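Local atomic coordinates of inosine-uridine preferring nucleoside hydrolase family protein (PDB entry 2C40), a protein that belongs to the inosine-uridine preferring nucleoside hydrolase family and binds a calcium ion beside an alpha-D-ribofuranose in its pocket. Residues Thr154-Gly159 against Ser198-Pro203; Ala158-Glu163 against Thr169-Ser174; Trp176-Val181 against Pro274-Thr279. All blocks are in the same frame, centred on the assembly; numbering follows the deposited sequence.

Contact 1: Thr154-Gly159 against Ser198-Pro203; sequences TFRTAG and STNQVP
Arg156 and Asn200 bring their side chains together from opposite directions, and this single pair makes up the contact between 154-159 and 198-203. Along Arg156, CB points toward the other loop, and CG stands anti to the carbonyl carbon (chi1 -68°), from where the chain runs extended through CD to NE. That reach brings the guanidinium to the facing loop: CZ comes within 3.8 Å of Asn200 OD1, and NH2 lies 2.7 Å from the same oxygen. The N-H direction is poor for a hydrogen bond, so the approach is better read as a short polar contact. OD1 meets the guanidinium obliquely, the guanidinium and amide planes being 28° apart. Both loops follow parallel strands of the mixed sheet at the core of this nucleoside hydrolase fold: 154-159 comes after strand 145-151, and its partner loop comes after the neighbouring strand 191-194. Asn200 sits in a type I beta turn from Thr199 to Val202, closed by Val202 N on Thr199 O at 2.9 Å. On the other loop, Arg156 N makes a weak bond of 3.4 Å to Thr154 OG1. Glu197 ties the two loops more firmly, its carboxylate bonding Thr154 OG1 and Phe155 N while Arg156 packs against its side chain.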
ATOM      1  N   THR A 154      -8.230  -3.059  26.367  1.00 42.56           N
ATOM      2  CA  THR A 154      -7.827  -1.749  26.863  1.00 42.94           C
ATOM      3  C   THR A 154      -8.581  -1.433  28.170  1.00 43.38           C
ATOM      4  O   THR A 154      -9.728  -1.897  28.400  1.00 43.83           O
ATOM      5  CB  THR A 154      -8.044  -0.619  25.775  1.00 43.08           C
ATOM      6  OG1 THR A 154      -7.505   0.623  26.213  1.00 40.40           O
ATOM      7  CG2 THR A 154      -9.539  -0.421  25.401  1.00 43.82           C
ATOM      8  N   PHE A 155      -7.918  -0.669  29.027  1.00 42.97           N
ATOM      9  CA  PHE A 155      -8.497  -0.239  30.311  1.00 43.21           C
ATOM     10  C   PHE A 155      -8.658   1.277  30.371  1.00 42.87           C
ATOM     11  O   PHE A 155      -9.093   1.805  31.379  1.00 42.71           O
ATOM     12  CB  PHE A 155      -7.705  -0.813  31.513  1.00 42.08           C
ATOM     13  CG  PHE A 155      -7.650  -2.338  31.520  1.00 40.32           C
ATOM     14  CD1 PHE A 155      -6.558  -3.002  31.004  1.00 40.67           C
ATOM     15  CD2 PHE A 155      -8.691  -3.077  32.015  1.00 39.55           C
ATOM     16  CE1 PHE A 155      -6.521  -4.366  30.966  1.00 41.24           C
ATOM     17  CE2 PHE A 155      -8.674  -4.460  31.987  1.00 39.74           C
ATOM     18  CZ  PHE A 155      -7.582  -5.109  31.473  1.00 39.84           C
ATOM     19  N   ARG A 156      -8.393   1.952  29.258  1.00 43.19           N
ATOM     20  CA  ARG A 156      -8.904   3.319  29.046  1.00 43.98           C
ATOM     21  C   ARG A 156     -10.415   3.328  28.815  1.00 44.15           C
ATOM     22  O   ARG A 156     -11.018   2.303  28.458  1.00 42.81           O
ATOM     23  CB  ARG A 156      -8.294   3.951  27.816  1.00 43.67           C
ATOM     24  CG  ARG A 156      -6.807   4.252  27.916  1.00 44.80           C
ATOM     25  CD  ARG A 156      -6.264   4.246  26.531  1.00 46.01           C
ATOM     26  NE  ARG A 156      -4.960   4.850  26.363  1.00 45.84           N
ATOM     27  CZ  ARG A 156      -4.301   4.819  25.207  1.00 44.92           C
ATOM     28  NH1 ARG A 156      -4.821   4.203  24.170  1.00 43.81           N
ATOM     29  NH2 ARG A 156      -3.104   5.386  25.095  1.00 46.83           N
ATOM     30  N   THR A 157     -10.999   4.513  28.975  1.00 44.44           N
ATOM     31  CA  THR A 157     -12.433   4.745  28.734  1.00 45.08           C
ATOM     32  C   THR A 157     -12.894   4.561  27.276  1.00 44.92           C
ATOM     33  O   THR A 157     -14.077   4.355  27.025  1.00 45.04           O
ATOM     34  CB  THR A 157     -12.846   6.128  29.185  1.00 44.84           C
ATOM     35  OG1 THR A 157     -11.894   7.065  28.687  1.00 45.84           O
ATOM     36  CG2 THR A 157     -12.870   6.178  30.703  1.00 45.65           C
ATOM     37  N   ALA A 158     -11.970   4.651  26.322  1.00 44.61           N
ATOM     38  CA  ALA A 158     -12.303   4.394  24.937  1.00 44.43           C
ATOM     39  C   ALA A 158     -11.260   3.547  24.273  1.00 44.10           C
ATOM     40  O   ALA A 158     -10.065   3.659  24.597  1.00 43.90           O
ATOM     41  CB  ALA A 158     -12.476   5.717  24.174  1.00 45.00           C
ATOM     42  N   GLY A 159     -11.720   2.736  23.310  1.00 43.23           N
ATOM     43  CA  GLY A 159     -10.873   1.836  22.527  1.00 42.29           C
ATOM     44  C   GLY A 159     -10.677   2.291  21.089  1.00 41.47           C
ATOM     45  O   GLY A 159     -10.773   3.464  20.785  1.00 39.26           O
ATOM     46  N   SER A 198      -0.463  -0.124  26.418  1.00 43.92           N
ATOM     47  CA  SER A 198       0.837  -0.737  26.688  1.00 44.22           C
ATOM     48  C   SER A 198       1.924  -0.128  25.821  1.00 45.85           C
ATOM     49  O   SER A 198       3.092  -0.088  26.172  1.00 45.85           O
ATOM     50  CB  SER A 198       0.746  -2.259  26.411  1.00 43.80           C
ATOM     51  OG  SER A 198      -0.084  -2.901  27.377  1.00 41.69           O
ATOM     52  N   THR A 199       1.505   0.339  24.658  1.00 47.33           N
ATOM     53  CA  THR A 199       2.407   0.753  23.604  1.00 49.27           C
ATOM     54  C   THR A 199       2.677   2.281  23.613  1.00 49.28           C
ATOM     55  O   THR A 199       3.355   2.768  22.737  1.00 50.25           O
ATOM     56  CB  THR A 199       1.810   0.253  22.278  1.00 50.04           C
ATOM     57  OG1 THR A 199       2.850   0.016  21.331  1.00 56.81           O
ATOM     58  CG2 THR A 199       0.746   1.185  21.756  1.00 49.75           C
ATOM     59  N   ASN A 200       2.195   2.998  24.638  1.00 48.67           N
ATOM     60  CA  ASN A 200       2.218   4.449  24.679  1.00 48.57           C
ATOM     61  C   ASN A 200       3.615   5.019  24.426  1.00 48.21           C
ATOM     62  O   ASN A 200       3.751   6.043  23.755  1.00 48.10           O
ATOM     63  CB  ASN A 200       1.787   4.960  26.051  1.00 49.77           C
ATOM     64  CG  ASN A 200       0.301   4.964  26.256  1.00 52.28           C
ATOM     65  OD1 ASN A 200      -0.472   4.865  25.308  1.00 55.76           O
ATOM     66  ND2 ASN A 200      -0.121   5.112  27.530  1.00 55.51           N
ATOM     67  N   GLN A 201       4.630   4.341  24.969  1.00 47.77           N
ATOM     68  CA  GLN A 201       6.005   4.808  24.933  1.00 47.37           C
ATOM     69  C   GLN A 201       6.772   4.430  23.661  1.00 46.58           C
ATOM     70  O   GLN A 201       7.929   4.809  23.528  1.00 47.35           O
ATOM     71  CB  GLN A 201       6.765   4.358  26.221  1.00 47.50           C
ATOM     72  CG  GLN A 201       6.479   5.246  27.392  1.00 46.81           C
ATOM     73  CD  GLN A 201       7.119   4.790  28.703  1.00 49.32           C
ATOM     74  OE1 GLN A 201       8.178   4.154  28.718  1.00 52.32           O
ATOM     75  NE2 GLN A 201       6.470   5.128  29.823  1.00 49.97           N
ATOM     76  N   VAL A 202       6.135   3.716  22.735  1.00 45.64           N
ATOM     77  CA  VAL A 202       6.784   3.300  21.498  1.00 45.83           C
ATOM     78  C   VAL A 202       5.921   3.553  20.249  1.00 44.95           C
ATOM     79  O   VAL A 202       5.562   2.618  19.542  1.00 44.61           O
ATOM     80  CB  VAL A 202       7.268   1.788  21.563  1.00 46.09           C
ATOM     81  CG1 VAL A 202       8.304   1.598  22.663  1.00 45.69           C
ATOM     82  CG2 VAL A 202       6.084   0.769  21.713  1.00 47.08           C
ATOM     83  N   PRO A 203       5.570   4.832  19.989  1.00 45.56           N
ATOM     84  CA  PRO A 203       4.984   5.192  18.649  1.00 45.87           C
ATOM     85  C   PRO A 203       5.982   5.007  17.510  1.00 45.50           C
ATOM     86  O   PRO A 203       7.152   5.432  17.621  1.00 44.27           O
ATOM     87  CB  PRO A 203       4.606   6.669  18.789  1.00 45.58           C
ATOM     88  CG  PRO A 203       5.351   7.181  19.984  1.00 46.18           C
ATOM     89  CD  PRO A 203       5.669   6.001  20.881  1.00 46.16           C
TER

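Contact 2: Ala158-Glu163 against Thr169-Ser174. With RIB (alpha-D-ribofuranose), chain D.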
ATOM      1  N   ALA A 158     -11.970   4.651  26.322  1.00 44.61           N
ATOM      2  CA  ALA A 158     -12.303   4.394  24.937  1.00 44.43           C
ATOM      3  C   ALA A 158     -11.260   3.547  24.273  1.00 44.10           C
ATOM      4  O   ALA A 158     -10.065   3.659  24.597  1.00 43.90           O
ATOM      5  CB  ALA A 158     -12.476   5.717  24.174  1.00 45.00           C
ATOM      6  N   GLY A 159     -11.720   2.736  23.310  1.00 43.23           N
ATOM      7  CA  GLY A 159     -10.873   1.836  22.527  1.00 42.29           C
ATOM      8  C   GLY A 159     -10.677   2.291  21.089  1.00 41.47           C
ATOM      9  O   GLY A 159     -10.773   3.464  20.785  1.00 39.26           O
ATOM     10  N   ASN A 160     -10.393   1.350  20.195  1.00 41.25           N
ATOM     11  CA  ASN A 160     -10.120   1.697  18.769  1.00 41.19           C
ATOM     12  C   ASN A 160     -11.190   1.130  17.858  1.00 41.63           C
ATOM     13  O   ASN A 160     -11.088   1.198  16.598  1.00 42.93           O
ATOM     14  CB  ASN A 160      -8.774   1.173  18.344  1.00 41.37           C
ATOM     15  CG  ASN A 160      -8.679  -0.355  18.460  1.00 40.93           C
ATOM     16  OD1 ASN A 160      -9.507  -0.989  19.106  1.00 40.67           O
ATOM     17  ND2 ASN A 160      -7.690  -0.933  17.819  1.00 37.60           N
ATOM     18  N   VAL A 161     -12.255   0.624  18.485  1.00 41.39           N
ATOM     19  CA  VAL A 161     -13.456   0.183  17.776  1.00 41.25           C
ATOM     20  C   VAL A 161     -14.479   1.335  17.695  1.00 41.52           C
ATOM     21  O   VAL A 161     -14.997   1.792  18.704  1.00 41.42           O
ATOM     22  CB  VAL A 161     -14.102  -1.075  18.479  1.00 40.83           C
ATOM     23  CG1 VAL A 161     -15.335  -1.516  17.780  1.00 41.39           C
ATOM     24  CG2 VAL A 161     -13.162  -2.230  18.469  1.00 40.72           C
ATOM     25  N   HIS A 162     -14.770   1.798  16.482  1.00 42.52           N
ATOM     26  CA  HIS A 162     -15.772   2.844  16.292  1.00 43.68           C
ATOM     27  C   HIS A 162     -16.762   2.365  15.210  1.00 42.81           C
ATOM     28  O   HIS A 162     -16.597   2.614  14.052  1.00 43.63           O
ATOM     29  CB  HIS A 162     -15.091   4.219  16.094  1.00 44.34           C
ATOM     30  CG  HIS A 162     -14.231   4.598  17.280  1.00 50.11           C
ATOM     31  ND1 HIS A 162     -12.851   4.493  17.276  1.00 54.07           N
ATOM     32  CD2 HIS A 162     -14.569   4.944  18.554  1.00 54.29           C
ATOM     33  CE1 HIS A 162     -12.376   4.802  18.471  1.00 54.88           C
ATOM     34  NE2 HIS A 162     -13.397   5.081  19.266  1.00 55.92           N
ATOM     35  N   GLU A 163     -17.751   1.583  15.641  1.00 42.22           N
ATOM     36  CA  GLU A 163     -18.594   0.793  14.763  1.00 41.53           C
ATOM     37  C   GLU A 163     -20.044   0.822  15.195  1.00 41.34           C
ATOM     38  O   GLU A 163     -20.355   0.997  16.376  1.00 40.46           O
ATOM     39  CB  GLU A 163     -18.164  -0.664  14.766  1.00 41.53           C
ATOM     40  CG  GLU A 163     -16.816  -0.928  14.216  1.00 41.08           C
ATOM     41  CD  GLU A 163     -16.637  -0.513  12.792  1.00 42.50           C
ATOM     42  OE1 GLU A 163     -17.590  -0.599  11.968  1.00 43.71           O
ATOM     43  OE2 GLU A 163     -15.507  -0.099  12.493  1.00 42.11           O
ATOM     44  N   THR A 169     -15.835   1.327  23.576  1.00 41.13           N
ATOM     45  CA  THR A 169     -15.035   1.049  24.766  1.00 40.22           C
ATOM     46  C   THR A 169     -14.138  -0.182  24.625  1.00 40.59           C
ATOM     47  O   THR A 169     -13.348  -0.465  25.511  1.00 40.44           O
ATOM     48  CB  THR A 169     -15.996   0.885  25.988  1.00 40.52           C
ATOM     49  OG1 THR A 169     -16.988  -0.101  25.709  1.00 39.95           O
ATOM     50  CG2 THR A 169     -16.736   2.172  26.288  1.00 39.28           C
ATOM     51  N   ALA A 170     -14.254  -0.919  23.518  1.00 40.71           N
ATOM     52  CA  ALA A 170     -13.489  -2.151  23.295  1.00 40.81           C
ATOM     53  C   ALA A 170     -12.319  -1.932  22.330  1.00 41.47           C
ATOM     54  O   ALA A 170     -12.277  -0.954  21.545  1.00 41.74           O
ATOM     55  CB  ALA A 170     -14.372  -3.249  22.730  1.00 41.19           C
ATOM     56  N   GLU A 171     -11.407  -2.884  22.384  1.00 40.70           N
ATOM     57  CA  GLU A 171     -10.290  -2.982  21.469  1.00 41.16           C
ATOM     58  C   GLU A 171     -10.663  -4.055  20.432  1.00 41.23           C
ATOM     59  O   GLU A 171     -11.461  -4.953  20.720  1.00 41.00           O
ATOM     60  CB  GLU A 171      -9.053  -3.309  22.287  1.00 41.00           C
ATOM     61  CG  GLU A 171      -7.854  -3.702  21.535  1.00 42.23           C
ATOM     62  CD  GLU A 171      -7.899  -5.127  21.046  1.00 42.64           C
ATOM     63  OE1 GLU A 171      -7.305  -5.289  19.976  1.00 42.77           O
ATOM     64  OE2 GLU A 171      -8.536  -6.049  21.691  1.00 42.13           O
ATOM     65  N   TRP A 172     -10.125  -3.933  19.207  1.00 41.35           N
ATOM     66  CA  TRP A 172     -10.531  -4.760  18.061  1.00 40.30           C
ATOM     67  C   TRP A 172     -10.353  -6.273  18.162  1.00 41.02           C
ATOM     68  O   TRP A 172     -11.231  -7.033  17.721  1.00 40.61           O
ATOM     69  CB  TRP A 172      -9.868  -4.239  16.737  1.00 40.45           C
ATOM     70  CG  TRP A 172     -10.819  -3.414  15.919  1.00 40.23           C
ATOM     71  CD1 TRP A 172     -10.796  -2.062  15.732  1.00 40.55           C
ATOM     72  CD2 TRP A 172     -11.986  -3.891  15.258  1.00 37.53           C
ATOM     73  NE1 TRP A 172     -11.851  -1.675  14.951  1.00 39.71           N
ATOM     74  CE2 TRP A 172     -12.605  -2.783  14.656  1.00 41.46           C
ATOM     75  CE3 TRP A 172     -12.546  -5.167  15.075  1.00 41.45           C
ATOM     76  CZ2 TRP A 172     -13.784  -2.904  13.923  1.00 40.60           C
ATOM     77  CZ3 TRP A 172     -13.692  -5.291  14.342  1.00 38.84           C
ATOM     78  CH2 TRP A 172     -14.306  -4.167  13.772  1.00 39.89           C
ATOM     79  N   ASN A 173      -9.195  -6.751  18.616  1.00 41.36           N
ATOM     80  CA  ASN A 173      -9.009  -8.205  18.746  1.00 41.15           C
ATOM     81  C   ASN A 173     -10.040  -8.847  19.692  1.00 41.30           C
ATOM     82  O   ASN A 173     -10.496  -9.967  19.437  1.00 40.85           O
ATOM     83  CB  ASN A 173      -7.565  -8.573  19.133  1.00 41.43           C
ATOM     84  CG  ASN A 173      -6.562  -8.339  17.981  1.00 41.93           C
ATOM     85  OD1 ASN A 173      -6.950  -8.249  16.811  1.00 44.57           O
ATOM     86  ND2 ASN A 173      -5.271  -8.299  18.311  1.00 40.77           N
ATOM     87  N   SER A 174     -10.399  -8.145  20.771  0.50 41.50           N
ATOM     88  CA  SER A 174     -11.469  -8.586  21.665  0.50 41.88           C
ATOM     89  C   SER A 174     -12.834  -8.457  21.004  0.50 41.19           C
ATOM     90  O   SER A 174     -13.621  -9.393  21.016  0.50 41.74           O
ATOM     91  CB  SER A 174     -11.504  -7.781  22.966  0.50 41.40           C
ATOM     92  OG  SER A 174     -10.207  -7.608  23.491  0.50 45.73           O
TER
HETATM   93  O5  RIB D1312      -6.664  -3.623  17.828  1.00 44.29           O
HETATM   94  C5  RIB D1312      -5.296  -3.683  17.333  1.00 48.59           C
HETATM   95  C4  RIB D1312      -5.212  -4.831  16.325  1.00 50.48           C
HETATM   96  O4  RIB D1312      -6.028  -4.452  15.197  1.00 52.51           O
HETATM   97  C3  RIB D1312      -3.825  -5.248  15.794  1.00 50.30           C
HETATM   98  O3  RIB D1312      -3.495  -6.565  16.343  1.00 42.52           O
HETATM   99  C2  RIB D1312      -3.902  -5.122  14.207  1.00 51.77           C
HETATM  100  O2  RIB D1312      -3.429  -6.185  13.256  1.00 45.22           O
HETATM  101  C1  RIB D1312      -5.392  -4.793  13.938  1.00 51.66           C
HETATM  102  O   HOH W   1     -13.380   0.842  14.157  1.00 26.48           O
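Val161 lies over one face of the Trp172 indole, with CG2 3.6 Å from the centroid of the five-membered ring and 7° off its normal, a well-centred CH-pi contact. CG2 stands anti to the carbonyl carbon of Val161, which turns this methyl toward the ring. Glu163 arrives at the ring's edge instead: OE2 is 3.6 Å from Trp172 CZ2, and its carboxylate is turned 62° from the indole. A water in the indole plane joins the two, accepting from Trp172 NE1 and His162 N and donating to Glu163 OE2.

The Asn160 amide is inclined 68° to the indole and works at both ends. OD1 takes a weak bond from Trp172 N (3.0 Å), while ND2 donates to O5 of alpha-D-ribofuranose (2.9 Å). That same O5 gives its hydrogen to Glu171 OE1 (2.8 Å), so two side chains from opposite segments grip one sugar oxygen. Glu171 is also the N-cap of helix 172-176: OE1 accepts from Asn173 N, and OE2 from both N and OG of Ser174, which holds the carboxylate in place. Asn173 ND2 adds a bond to the sugar's O3 (3.2 Å). Behind this pocket wall, Ala170 O receives weak bonds from Asn160 N and Val161 N, and Gly159 CA lies 3.3 Å from that oxygen. Phe73 stacks on Trp172, Trp77 and Phe175 meet it edge-to-face, and helix 172-176 rests against strand 145-151 through Asn173 and Ser174 on Trp150.

Contact 3: Trp176-Val181 against Pro274-Thr279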
ATOM      1  N   TRP A 176     -13.733  -8.532  17.911  1.00 41.76           N
ATOM      2  CA  TRP A 176     -13.969  -9.470  16.801  1.00 42.74           C
ATOM      3  C   TRP A 176     -14.687 -10.703  17.250  1.00 42.78           C
ATOM      4  O   TRP A 176     -15.518 -11.229  16.505  1.00 43.76           O
ATOM      5  CB  TRP A 176     -12.678  -9.880  16.122  1.00 42.84           C
ATOM      6  CG  TRP A 176     -12.791 -10.536  14.717  1.00 43.18           C
ATOM      7  CD1 TRP A 176     -12.890  -9.896  13.546  1.00 43.38           C
ATOM      8  CD2 TRP A 176     -12.684 -11.942  14.390  1.00 43.25           C
ATOM      9  NE1 TRP A 176     -12.933 -10.770  12.515  1.00 42.11           N
ATOM     10  CE2 TRP A 176     -12.779 -12.039  12.997  1.00 42.67           C
ATOM     11  CE3 TRP A 176     -12.505 -13.119  15.149  1.00 43.36           C
ATOM     12  CZ2 TRP A 176     -12.684 -13.251  12.311  1.00 42.21           C
ATOM     13  CZ3 TRP A 176     -12.450 -14.337  14.467  1.00 42.61           C
ATOM     14  CH2 TRP A 176     -12.538 -14.377  13.045  1.00 44.31           C
ATOM     15  N   ASP A 177     -14.368 -11.168  18.468  1.00 43.62           N
ATOM     16  CA  ASP A 177     -15.033 -12.318  19.071  1.00 42.51           C
ATOM     17  C   ASP A 177     -14.913 -12.256  20.616  1.00 42.06           C
ATOM     18  O   ASP A 177     -13.968 -12.833  21.216  1.00 40.74           O
ATOM     19  CB  ASP A 177     -14.407 -13.594  18.529  1.00 43.20           C
ATOM     20  CG  ASP A 177     -15.182 -14.819  18.930  1.00 43.69           C
ATOM     21  OD1 ASP A 177     -16.102 -14.627  19.730  1.00 43.78           O
ATOM     22  OD2 ASP A 177     -14.917 -15.934  18.419  1.00 41.96           O
ATOM     23  N   PRO A 178     -15.842 -11.543  21.251  1.00 41.64           N
ATOM     24  CA  PRO A 178     -15.876 -11.389  22.713  1.00 42.42           C
ATOM     25  C   PRO A 178     -16.083 -12.681  23.487  1.00 43.01           C
ATOM     26  O   PRO A 178     -15.564 -12.818  24.619  1.00 43.18           O
ATOM     27  CB  PRO A 178     -17.039 -10.423  22.936  1.00 42.08           C
ATOM     28  CG  PRO A 178     -17.250  -9.768  21.607  1.00 41.35           C
ATOM     29  CD  PRO A 178     -16.911 -10.765  20.595  1.00 40.93           C
ATOM     30  N   GLU A 179     -16.802 -13.627  22.883  1.00 42.96           N
ATOM     31  CA  GLU A 179     -17.066 -14.921  23.498  1.00 43.59           C
ATOM     32  C   GLU A 179     -15.771 -15.727  23.631  1.00 42.37           C
ATOM     33  O   GLU A 179     -15.550 -16.396  24.633  1.00 40.84           O
ATOM     34  CB  GLU A 179     -18.122 -15.655  22.688  1.00 44.13           C
ATOM     35  CG  GLU A 179     -19.452 -14.898  22.804  1.00 48.82           C
ATOM     36  CD  GLU A 179     -20.540 -15.336  21.827  1.00 54.35           C
ATOM     37  OE1 GLU A 179     -20.310 -15.385  20.579  1.00 61.70           O
ATOM     38  OE2 GLU A 179     -21.670 -15.574  22.313  1.00 58.89           O
ATOM     39  N   ALA A 180     -14.915 -15.639  22.622  1.00 40.98           N
ATOM     40  CA  ALA A 180     -13.660 -16.305  22.669  1.00 41.21           C
ATOM     41  C   ALA A 180     -12.800 -15.789  23.810  1.00 40.98           C
ATOM     42  O   ALA A 180     -12.042 -16.556  24.405  1.00 40.40           O
ATOM     43  CB  ALA A 180     -12.937 -16.129  21.385  1.00 41.63           C
ATOM     44  N   VAL A 181     -12.871 -14.479  24.068  1.00 40.99           N
ATOM     45  CA  VAL A 181     -12.058 -13.844  25.101  1.00 40.53           C
ATOM     46  C   VAL A 181     -12.528 -14.378  26.440  1.00 41.12           C
ATOM     47  O   VAL A 181     -11.699 -14.799  27.281  1.00 40.48           O
ATOM     48  CB  VAL A 181     -12.122 -12.301  25.083  1.00 40.51           C
ATOM     49  CG1 VAL A 181     -11.216 -11.741  26.156  1.00 41.55           C
ATOM     50  CG2 VAL A 181     -11.703 -11.747  23.736  1.00 39.31           C
ATOM     51  N   PRO A 274     -23.971  -3.455  23.772  1.00 43.16           N
ATOM     52  CA  PRO A 274     -23.156  -2.393  23.175  1.00 43.10           C
ATOM     53  C   PRO A 274     -21.711  -2.296  23.673  1.00 42.45           C
ATOM     54  O   PRO A 274     -20.911  -1.662  23.005  1.00 41.84           O
ATOM     55  CB  PRO A 274     -23.910  -1.135  23.584  1.00 43.53           C
ATOM     56  CG  PRO A 274     -24.606  -1.564  24.886  1.00 44.26           C
ATOM     57  CD  PRO A 274     -25.099  -2.897  24.541  1.00 43.09           C
ATOM     58  N   SER A 275     -21.421  -2.874  24.836  1.00 41.79           N
ATOM     59  CA  SER A 275     -20.094  -2.870  25.434  1.00 42.08           C
ATOM     60  C   SER A 275     -19.312  -4.168  25.215  1.00 42.47           C
ATOM     61  O   SER A 275     -18.250  -4.370  25.837  1.00 42.57           O
ATOM     62  CB  SER A 275     -20.224  -2.621  26.939  1.00 42.40           C
ATOM     63  OG  SER A 275     -20.607  -3.810  27.587  1.00 42.97           O
ATOM     64  N   GLN A 276     -19.814  -5.036  24.337  1.00 42.39           N
ATOM     65  CA  GLN A 276     -19.141  -6.292  23.990  1.00 42.60           C
ATOM     66  C   GLN A 276     -17.690  -6.083  23.702  1.00 42.03           C
ATOM     67  O   GLN A 276     -17.355  -5.193  22.950  1.00 41.29           O
ATOM     68  CB  GLN A 276     -19.538  -6.788  22.601  1.00 44.13           C
ATOM     69  CG  GLN A 276     -20.768  -7.490  22.380  1.00 46.54           C
ATOM     70  CD  GLN A 276     -20.992  -7.585  20.873  1.00 46.79           C
ATOM     71  OE1 GLN A 276     -20.206  -8.204  20.150  1.00 43.52           O
ATOM     72  NE2 GLN A 276     -22.048  -6.956  20.408  1.00 48.93           N
ATOM     73  N   GLY A 277     -16.846  -6.995  24.166  1.00 41.76           N
ATOM     74  CA  GLY A 277     -15.411  -6.877  23.950  1.00 41.63           C
ATOM     75  C   GLY A 277     -14.676  -6.008  24.964  1.00 41.78           C
ATOM     76  O   GLY A 277     -13.452  -6.095  25.082  1.00 40.67           O
ATOM     77  N   ARG A 278     -15.406  -5.172  25.706  1.00 42.14           N
ATOM     78  CA  ARG A 278     -14.791  -4.357  26.773  1.00 42.24           C
ATOM     79  C   ARG A 278     -14.120  -5.207  27.865  1.00 42.53           C
ATOM     80  O   ARG A 278     -14.706  -6.138  28.372  1.00 43.11           O
ATOM     81  CB  ARG A 278     -15.822  -3.419  27.429  1.00 41.67           C
ATOM     82  CG  ARG A 278     -15.200  -2.209  28.166  1.00 41.23           C
ATOM     83  CD  ARG A 278     -16.160  -1.579  29.131  1.00 41.06           C
ATOM     84  NE  ARG A 278     -17.283  -0.864  28.502  1.00 38.54           N
ATOM     85  CZ  ARG A 278     -18.292  -0.345  29.211  1.00 38.39           C
ATOM     86  NH1 ARG A 278     -18.293  -0.434  30.522  1.00 37.16           N
ATOM     87  NH2 ARG A 278     -19.291   0.287  28.624  1.00 40.25           N
ATOM     88  N   THR A 279     -12.874  -4.845  28.200  1.00 43.16           N
ATOM     89  CA  THR A 279     -12.133  -5.407  29.294  1.00 42.67           C
ATOM     90  C   THR A 279     -12.142  -4.392  30.413  1.00 43.11           C
ATOM     91  O   THR A 279     -11.855  -3.200  30.194  1.00 43.06           O
ATOM     92  CB  THR A 279     -10.673  -5.699  28.891  1.00 43.02           C
ATOM     93  OG1 THR A 279     -10.080  -4.526  28.320  1.00 41.30           O
ATOM     94  CG2 THR A 279     -10.591  -6.864  27.911  1.00 42.67           C
TER
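Pro178, the first residue of helix 178-186, packs against a type II beta turn formed by Ser275 to Arg278. The turn belongs to the connection between strands 261-269 and 279-281, antiparallel neighbours at one end of the mixed sheet of this nucleoside hydrolase fold, so the contact joins the start of a helix to a beta hairpin. Pro274 leads into the turn, its backbone bonded to Asp167. Ser275 opens the turn, its O accepting from Arg278 N at 3.0 Å, and its OG bonds His270.

Gln276 is the first residue to reach the helix. Its CB points toward Pro178, lying 3.9 Å from CG of the proline, and the two side chains are set at a slant. With CG anti to the carbonyl carbon (chi1 -80°) and the chain extended beyond it, the amide oxygen is brought beside the pyrrolidine, where OE1 lies 3.6 Å from Pro178 CG. This is packing; the polar bonding of that oxygen is made elsewhere, to Asn71 ND2, while NE2 is held by Gly273 O. The amide is thus held at both its oxygen and its nitrogen.

Gly277 follows, with a positive phi of 85° at the third position, the left-handed conformation that a type II turn requires there and glycine adopts readily. Arg278 turns to another partner, forming a salt bridge with Asp167, and Thr279 begins strand 279-281, outermost in this chain's sheet, packing on Val269. Val181 reaches the same Val269 from the helix. The helix itself is capped by Asp177, whose OD1 accepts weakly from Ala180 N. Where the two backbones come nearest, with the CA atoms of Pro178 and Gly277 4.7 Å apart, Pro178 CB rests 3.6 Å from Gly277 N.

Contacts 1 and 2 start from the same loop and share Ala158 and Gly159, their centres 11 Å apart. The centres of contacts 2 and 3 are about 9 Å apart, and helices 172-176 and 178-186 follow directly in the chain. Thr169 OG1 meets Arg278 NE at 2.9 Å, a probable hydrogen bond, and Ala170 CB packs 3.6 Å from Gly277 C. Thr279 closes the circuit to contact 1, its OG1 bonded to Thr154 O. Of the three, contact 2 holds pocket residues; measured between nearest atoms, the Arg156 side chain and Gly277 CA lie about 10 and 11 Å from the ribofuranose, and the Glu171 side chain about 8 Å from the calcium ion.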